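Local atomic coordinates of LbaCas13a H328A (C2c2) (Lachnospiraceae bacterium NK4A179, PDB entry 5WLH), a protein that binds a CRISPR guide RNA (crRNA) and, as a Cas13a nuclease, probably cleaves target RNA, preferring adenosines. Residues 905-908 with 909-913; 222-225 with 226-229; 298-301 with 302-306. All coordinates share one frame; numbering follows the deposited sequence.

How the interactions relate
Three local contacts of one Cas13a chain are gathered here, each on or at the end of one helix and formed by residues three or four positions apart. Along the chain interaction 2 comes first, then interaction 3, then interaction 1. They do not touch: the nearest atoms of interactions 2 and 3 are about 29 Å apart, those of 1 and 3 about 39 Å, and those of 1 and 2, on opposite sides of the chain's centre, about 49 Å. They differ in distance from the bound RNA: the nearest atom of interaction 2 lies about 4 Å from it, that of interaction 3 about 7 Å and that of interaction 1 about 9 Å. Tyr225 of interaction 2 packs on a phosphate.

Interaction 1 of 3, residues 905-908 with 909-913; sequences KWYI and VSRFL
Ser910 grips the carbonyl of Trp906 twice, its hydroxyl OG lying 2.8 Å from Trp906 O and its amide N 3.0 Å from the same oxygen. The two donors arrive from opposite faces of the carbonyl plane. The hydroxyl can fold back in this way because OG sits between the backbone N and the carbonyl carbon (chi1 67°); serine, short and polar, suits such a return, and OG is also bonded to Ser970 OG. Before it, Val909 N meets Lys905 O at 2.9 Å in a nearly straight bond (167°). After it, Arg911 N meets Tyr907 O at 2.8 Å and Phe912 N meets Ile908 O at 3.2 Å, both more bent. These are the last turns of helix 901-911, and Phe912 is the first residue to leave helical geometry. Ile908 O also lies at the edge of the Phe912 ring, in its plane, 3.3 Å from CD2. Beside it Ile908 CG2 packs against that same CD2 at 3.9 Å, the two apolar side chains running alongside each other. Tyr907 and Arg911 likewise point the same way, with the arginine methylene CD 4.1 Å from Tyr907 CE1. Tyr907 OH is hydrogen-bonded to Glu631, and Arg911 NE is in a salt bridge with it. Trp906 and Val909 pack on Met921 of helix 915-941, while Phe912 reaches Ala509 and Leu513 of helix 486-517.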
# COMPACT_ATOMS: atom_id res chain seq x y z
N LYS A 905 -6.32 -11.46 22.75
CA LYS A 905 -5.20 -10.90 22.01
C LYS A 905 -5.60 -9.62 21.28
O LYS A 905 -4.88 -8.61 21.33
CB LYS A 905 -4.66 -11.90 20.98
CG LYS A 905 -4.06 -13.16 21.54
CD LYS A 905 -3.57 -13.96 20.32
CE LYS A 905 -3.50 -15.42 20.60
NZ LYS A 905 -3.21 -16.14 19.33
N TRP A 906 -6.72 -9.65 20.55
CA TRP A 906 -7.16 -8.44 19.85
C TRP A 906 -7.37 -7.31 20.84
O TRP A 906 -7.06 -6.15 20.55
CB TRP A 906 -8.46 -8.70 19.09
CG TRP A 906 -8.27 -9.51 17.88
CD1 TRP A 906 -8.51 -10.85 17.76
CD2 TRP A 906 -7.79 -9.07 16.61
NE1 TRP A 906 -8.21 -11.27 16.48
CE2 TRP A 906 -7.77 -10.19 15.76
CE3 TRP A 906 -7.37 -7.83 16.12
CZ2 TRP A 906 -7.34 -10.11 14.43
CZ3 TRP A 906 -6.96 -7.75 14.80
CH2 TRP A 906 -6.95 -8.88 13.97
N TYR A 907 -7.92 -7.64 22.00
CA TYR A 907 -8.12 -6.66 23.05
C TYR A 907 -6.81 -6.01 23.47
O TYR A 907 -6.65 -4.79 23.37
CB TYR A 907 -8.78 -7.34 24.25
CG TYR A 907 -8.87 -6.47 25.47
CD1 TYR A 907 -9.27 -5.14 25.39
CD2 TYR A 907 -8.59 -7.00 26.73
CE1 TYR A 907 -9.36 -4.35 26.53
CE2 TYR A 907 -8.67 -6.23 27.87
CZ TYR A 907 -9.07 -4.91 27.77
OH TYR A 907 -9.16 -4.14 28.92
N ILE A 908 -5.86 -6.82 23.96
CA ILE A 908 -4.64 -6.23 24.51
C ILE A 908 -3.83 -5.53 23.42
O ILE A 908 -3.30 -4.44 23.65
CB ILE A 908 -3.81 -7.31 25.23
CG1 ILE A 908 -4.58 -7.81 26.46
CG2 ILE A 908 -2.43 -6.76 25.65
CD1 ILE A 908 -4.90 -6.68 27.48
N VAL A 909 -3.72 -6.13 22.23
CA VAL A 909 -2.92 -5.48 21.19
C VAL A 909 -3.54 -4.14 20.81
O VAL A 909 -2.84 -3.11 20.79
CB VAL A 909 -2.75 -6.40 19.97
CG1 VAL A 909 -2.17 -5.63 18.78
CG2 VAL A 909 -1.81 -7.53 20.32
N SER A 910 -4.85 -4.10 20.54
CA SER A 910 -5.45 -2.84 20.12
C SER A 910 -5.46 -1.84 21.27
O SER A 910 -5.31 -0.63 21.05
CB SER A 910 -6.87 -3.05 19.60
OG SER A 910 -7.75 -3.46 20.63
N ARG A 911 -5.58 -2.33 22.50
CA ARG A 911 -5.71 -1.44 23.65
C ARG A 911 -4.43 -0.67 23.90
O ARG A 911 -4.48 0.43 24.47
CB ARG A 911 -6.11 -2.26 24.89
CG ARG A 911 -6.52 -1.40 26.08
CD ARG A 911 -7.79 -0.62 25.82
NE ARG A 911 -8.17 0.12 27.02
CZ ARG A 911 -7.76 1.35 27.32
NH1 ARG A 911 -6.95 2.02 26.51
NH2 ARG A 911 -8.16 1.91 28.45
N PHE A 912 -3.28 -1.21 23.51
CA PHE A 912 -1.99 -0.56 23.73
C PHE A 912 -1.58 0.33 22.56
O PHE A 912 -0.42 0.75 22.50
CB PHE A 912 -0.91 -1.60 24.02
CG PHE A 912 -0.80 -1.92 25.47
CD1 PHE A 912 -0.06 -1.10 26.31
CD2 PHE A 912 -1.51 -2.97 26.02
CE1 PHE A 912 0.01 -1.35 27.65
CE2 PHE A 912 -1.44 -3.24 27.37
CZ PHE A 912 -0.69 -2.43 28.19
N LEU A 913 -2.49 0.62 21.64
CA LEU A 913 -2.18 1.51 20.53
C LEU A 913 -2.55 2.95 20.87
O LEU A 913 -3.30 3.21 21.80
CB LEU A 913 -2.95 1.08 19.28
CG LEU A 913 -2.68 -0.33 18.76
CD1 LEU A 913 -3.60 -0.61 17.58
CD2 LEU A 913 -1.18 -0.45 18.38

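Interaction 2 of 3, residues 222-225 with 226-229; sequences FIDY and VLED
Val226 N donates to Phe222 O at 2.8 Å with an angle of 165°, and three further i to i+4 bonds, from Leu227 to Ile223, Glu228 to Asp224 and Asp229 to Tyr225, carry the alpha-helical backbone onward. On the first of these turns one methyl of Val226, CG2, sits over a face of the Phe222 ring. It stands 3.7 Å from the ring centroid and 22° off the normal, a CH-pi contact displaced toward the rim, where CE1 is the closest ring atom at 3.4 Å. Phe222 CG is trans to its backbone N (chi1 179°), which swings the flat ring along the helix toward the next turn, and the branched valine offers a methyl to meet it. One position further on, Ile223 CG2 and Leu227 CD1 run side by side 4.0 Å apart, an ordinary aliphatic pair. The contact belongs to helix 218-230, which packs on helices 115-130 and 193-206: Phe222 faces Val195, Leu199 and Leu202, whereas Leu227 lies on Tyr121. Tyr225 packs on a phosphate of the bound RNA. The Tyr225 and Glu228 side chains cross at about a right angle, Glu228 OE1 coming obliquely to the ring, 4.0 Å from Tyr225 CD1. Glu228, extended beyond CG, sends its buried carboxylate to Arg129 and Arg234 in salt bridges and to Ser125 in a hydrogen bond. With an alanine here both arginines would probably lose their shared carboxylate and Ser125 its acceptor. Asp224 OD2, hydrogen-bonded to Ser136 and salt-bridged to Arg220, lies 6.0 Å from Glu228 OE2, and the arginines on the two acids probably offset their like charges. Asp229, one position beyond Glu228, is hydrogen-bonded through OD2 to Tyr69 and Ser189.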
# COMPACT_ATOMS: atom_id res chain seq x y z
N PHE A 222 2.28 4.49 -43.57
CA PHE A 222 1.34 5.32 -42.83
C PHE A 222 -0.11 5.00 -43.18
O PHE A 222 -0.86 4.54 -42.32
CB PHE A 222 1.60 6.82 -43.06
CG PHE A 222 0.62 7.69 -42.33
CD1 PHE A 222 0.61 7.72 -40.94
CD2 PHE A 222 -0.31 8.45 -43.02
CE1 PHE A 222 -0.31 8.51 -40.25
CE2 PHE A 222 -1.23 9.23 -42.33
CZ PHE A 222 -1.22 9.26 -40.95
N ILE A 223 -0.51 5.21 -44.44
CA ILE A 223 -1.94 5.19 -44.75
C ILE A 223 -2.53 3.82 -44.46
O ILE A 223 -3.57 3.69 -43.80
CB ILE A 223 -2.18 5.59 -46.21
CG1 ILE A 223 -1.74 7.04 -46.44
CG2 ILE A 223 -3.65 5.40 -46.55
CD1 ILE A 223 -1.93 7.51 -47.89
N ASP A 224 -1.88 2.77 -44.98
CA ASP A 224 -2.38 1.41 -44.77
C ASP A 224 -2.44 1.09 -43.29
O ASP A 224 -3.36 0.41 -42.84
CB ASP A 224 -1.49 0.40 -45.49
CG ASP A 224 -1.70 0.39 -47.00
OD1 ASP A 224 -2.62 1.06 -47.52
OD2 ASP A 224 -0.90 -0.29 -47.67
N TYR A 225 -1.45 1.55 -42.52
CA TYR A 225 -1.47 1.31 -41.09
C TYR A 225 -2.63 2.03 -40.43
O TYR A 225 -3.30 1.47 -39.56
CB TYR A 225 -0.15 1.74 -40.44
CG TYR A 225 -0.05 1.21 -39.03
CD1 TYR A 225 0.45 -0.06 -38.79
CD2 TYR A 225 -0.51 1.96 -37.95
CE1 TYR A 225 0.51 -0.57 -37.51
CE2 TYR A 225 -0.45 1.46 -36.66
CZ TYR A 225 0.06 0.19 -36.45
OH TYR A 225 0.13 -0.32 -35.18
N VAL A 226 -2.87 3.29 -40.81
CA VAL A 226 -4.00 4.03 -40.26
C VAL A 226 -5.30 3.26 -40.47
O VAL A 226 -6.14 3.18 -39.56
CB VAL A 226 -4.08 5.44 -40.88
CG1 VAL A 226 -5.42 6.11 -40.54
CG2 VAL A 226 -2.94 6.29 -40.37
N LEU A 227 -5.48 2.67 -41.65
CA LEU A 227 -6.69 1.89 -41.88
C LEU A 227 -6.74 0.64 -41.01
O LEU A 227 -7.81 0.27 -40.51
CB LEU A 227 -6.82 1.52 -43.35
CG LEU A 227 -6.85 2.75 -44.27
CD1 LEU A 227 -6.20 2.43 -45.60
CD2 LEU A 227 -8.27 3.22 -44.45
N GLU A 228 -5.60 -0.03 -40.82
CA GLU A 228 -5.56 -1.16 -39.88
C GLU A 228 -5.91 -0.71 -38.47
O GLU A 228 -6.56 -1.45 -37.72
CB GLU A 228 -4.18 -1.81 -39.88
CG GLU A 228 -3.74 -2.37 -41.21
CD GLU A 228 -2.28 -2.79 -41.18
OE1 GLU A 228 -1.79 -3.12 -40.07
OE2 GLU A 228 -1.62 -2.77 -42.25
N ASP A 229 -5.47 0.49 -38.10
CA ASP A 229 -5.76 1.04 -36.78
C ASP A 229 -7.22 1.46 -36.67
O ASP A 229 -7.89 1.16 -35.67
CB ASP A 229 -4.82 2.21 -36.51
CG ASP A 229 -4.89 2.71 -35.08
OD1 ASP A 229 -4.84 1.86 -34.17
OD2 ASP A 229 -4.98 3.94 -34.87

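Interaction 3 of 3, residues 298-301 with 302-306; sequences MLRR and MRRLV
Helix 292-311 carries an arginine-rich run, and in it Arg304 reaches back alongside the preceding turn. Its guanidinium is covered on one face by the aliphatic part of Arg300: CG stands 3.4 Å above the plane, offset toward the rim, and CD comes 3.4 Å from Arg304 NH2. Arg301 CG lies at the edge of the same group, 4.0 Å from NH1. Arginine suits both roles, since its long methylene chain can pack while the charged end goes elsewhere: Arg300 bends at chi3 (-58°), turning its NE toward Phe325 O, and the guanidinium planes of Arg300 and Arg304 are 58° apart. Arg304 NH1 is bonded to Arg393 O, and Arg301 forms a salt bridge with Asp297. The backbone here is regular helix, with Arg303 N to Leu299 O at 2.8 Å and Arg304 N to Arg300 O at 2.9 Å. Leu299 and Met302 make an apolar pair, the unbranched methionine bending at chi3 to bring Met302 CE 3.8 Å from Leu299 CD2. Around them, Leu299 rests on Tyr287 of helix 268-287 and Trp328 of helix 327-335, Arg303 pairs with Asp330 and Glu434, and Met302 packs on Trp437, Leu440 and Ile444 of helix 429-458.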
# COMPACT_ATOMS: atom_id res chain seq x y z
N MET A 298 24.76 -23.35 -13.29
CA MET A 298 23.59 -22.86 -14.02
C MET A 298 23.56 -21.34 -14.06
O MET A 298 23.23 -20.75 -15.10
CB MET A 298 22.31 -23.41 -13.39
CG MET A 298 22.14 -24.92 -13.63
SD MET A 298 20.75 -25.52 -12.65
CE MET A 298 19.37 -24.95 -13.65
N LEU A 299 23.91 -20.68 -12.96
CA LEU A 299 23.98 -19.22 -12.98
C LEU A 299 25.07 -18.74 -13.92
O LEU A 299 24.94 -17.68 -14.55
CB LEU A 299 24.24 -18.65 -11.59
CG LEU A 299 23.05 -18.44 -10.67
CD1 LEU A 299 23.39 -17.35 -9.65
CD2 LEU A 299 21.81 -18.08 -11.49
N ARG A 300 26.16 -19.49 -14.03
CA ARG A 300 27.21 -19.10 -14.96
C ARG A 300 26.74 -19.15 -16.40
O ARG A 300 27.09 -18.27 -17.20
CB ARG A 300 28.43 -19.99 -14.77
CG ARG A 300 29.61 -19.63 -15.66
CD ARG A 300 30.87 -20.33 -15.16
NE ARG A 300 31.18 -19.98 -13.78
CZ ARG A 300 31.02 -20.79 -12.74
NH1 ARG A 300 30.55 -22.02 -12.93
NH2 ARG A 300 31.32 -20.38 -11.53
N ARG A 301 25.97 -20.17 -16.77
CA ARG A 301 25.44 -20.23 -18.12
C ARG A 301 24.49 -19.07 -18.39
O ARG A 301 24.49 -18.50 -19.48
CB ARG A 301 24.72 -21.56 -18.36
CG ARG A 301 25.71 -22.76 -18.38
CD ARG A 301 24.98 -24.07 -18.32
NE ARG A 301 25.91 -25.13 -17.91
CZ ARG A 301 26.78 -25.70 -18.74
NH1 ARG A 301 26.82 -25.33 -20.01
NH2 ARG A 301 27.61 -26.65 -18.30
N MET A 302 23.66 -18.73 -17.40
CA MET A 302 22.79 -17.57 -17.57
C MET A 302 23.61 -16.28 -17.67
O MET A 302 23.29 -15.39 -18.46
CB MET A 302 21.80 -17.50 -16.41
CG MET A 302 20.70 -16.50 -16.62
SD MET A 302 19.53 -16.49 -15.23
CE MET A 302 20.47 -15.58 -14.02
N ARG A 303 24.69 -16.18 -16.88
CA ARG A 303 25.56 -15.02 -16.97
C ARG A 303 26.19 -14.91 -18.36
O ARG A 303 26.30 -13.81 -18.91
CB ARG A 303 26.65 -15.10 -15.90
CG ARG A 303 27.61 -13.94 -15.90
CD ARG A 303 26.91 -12.64 -15.53
NE ARG A 303 27.72 -11.48 -15.88
CZ ARG A 303 27.36 -10.22 -15.69
NH1 ARG A 303 26.18 -9.94 -15.12
NH2 ARG A 303 28.18 -9.24 -16.07
N ARG A 304 26.60 -16.04 -18.94
CA ARG A 304 27.18 -16.00 -20.29
C ARG A 304 26.17 -15.49 -21.31
O ARG A 304 26.53 -14.79 -22.26
CB ARG A 304 27.69 -17.39 -20.69
CG ARG A 304 28.97 -17.77 -19.98
CD ARG A 304 29.66 -18.92 -20.70
NE ARG A 304 30.71 -19.50 -19.88
CZ ARG A 304 30.54 -20.56 -19.10
NH1 ARG A 304 29.35 -21.15 -19.05
NH2 ARG A 304 31.56 -21.04 -18.40
N LEU A 305 24.89 -15.83 -21.14
CA LEU A 305 23.89 -15.30 -22.05
C LEU A 305 23.82 -13.78 -21.95
O LEU A 305 23.67 -13.10 -22.97
CB LEU A 305 22.52 -15.91 -21.75
CG LEU A 305 22.37 -17.37 -22.16
CD1 LEU A 305 21.01 -17.90 -21.71
CD2 LEU A 305 22.49 -17.52 -23.66
N VAL A 306 23.89 -13.24 -20.73
CA VAL A 306 23.88 -11.78 -20.58
C VAL A 306 25.12 -11.18 -21.22
O VAL A 306 25.05 -10.17 -21.93
CB VAL A 306 23.79 -11.40 -19.09
CG1 VAL A 306 23.91 -9.88 -18.92
CG2 VAL A 306 22.49 -11.92 -18.48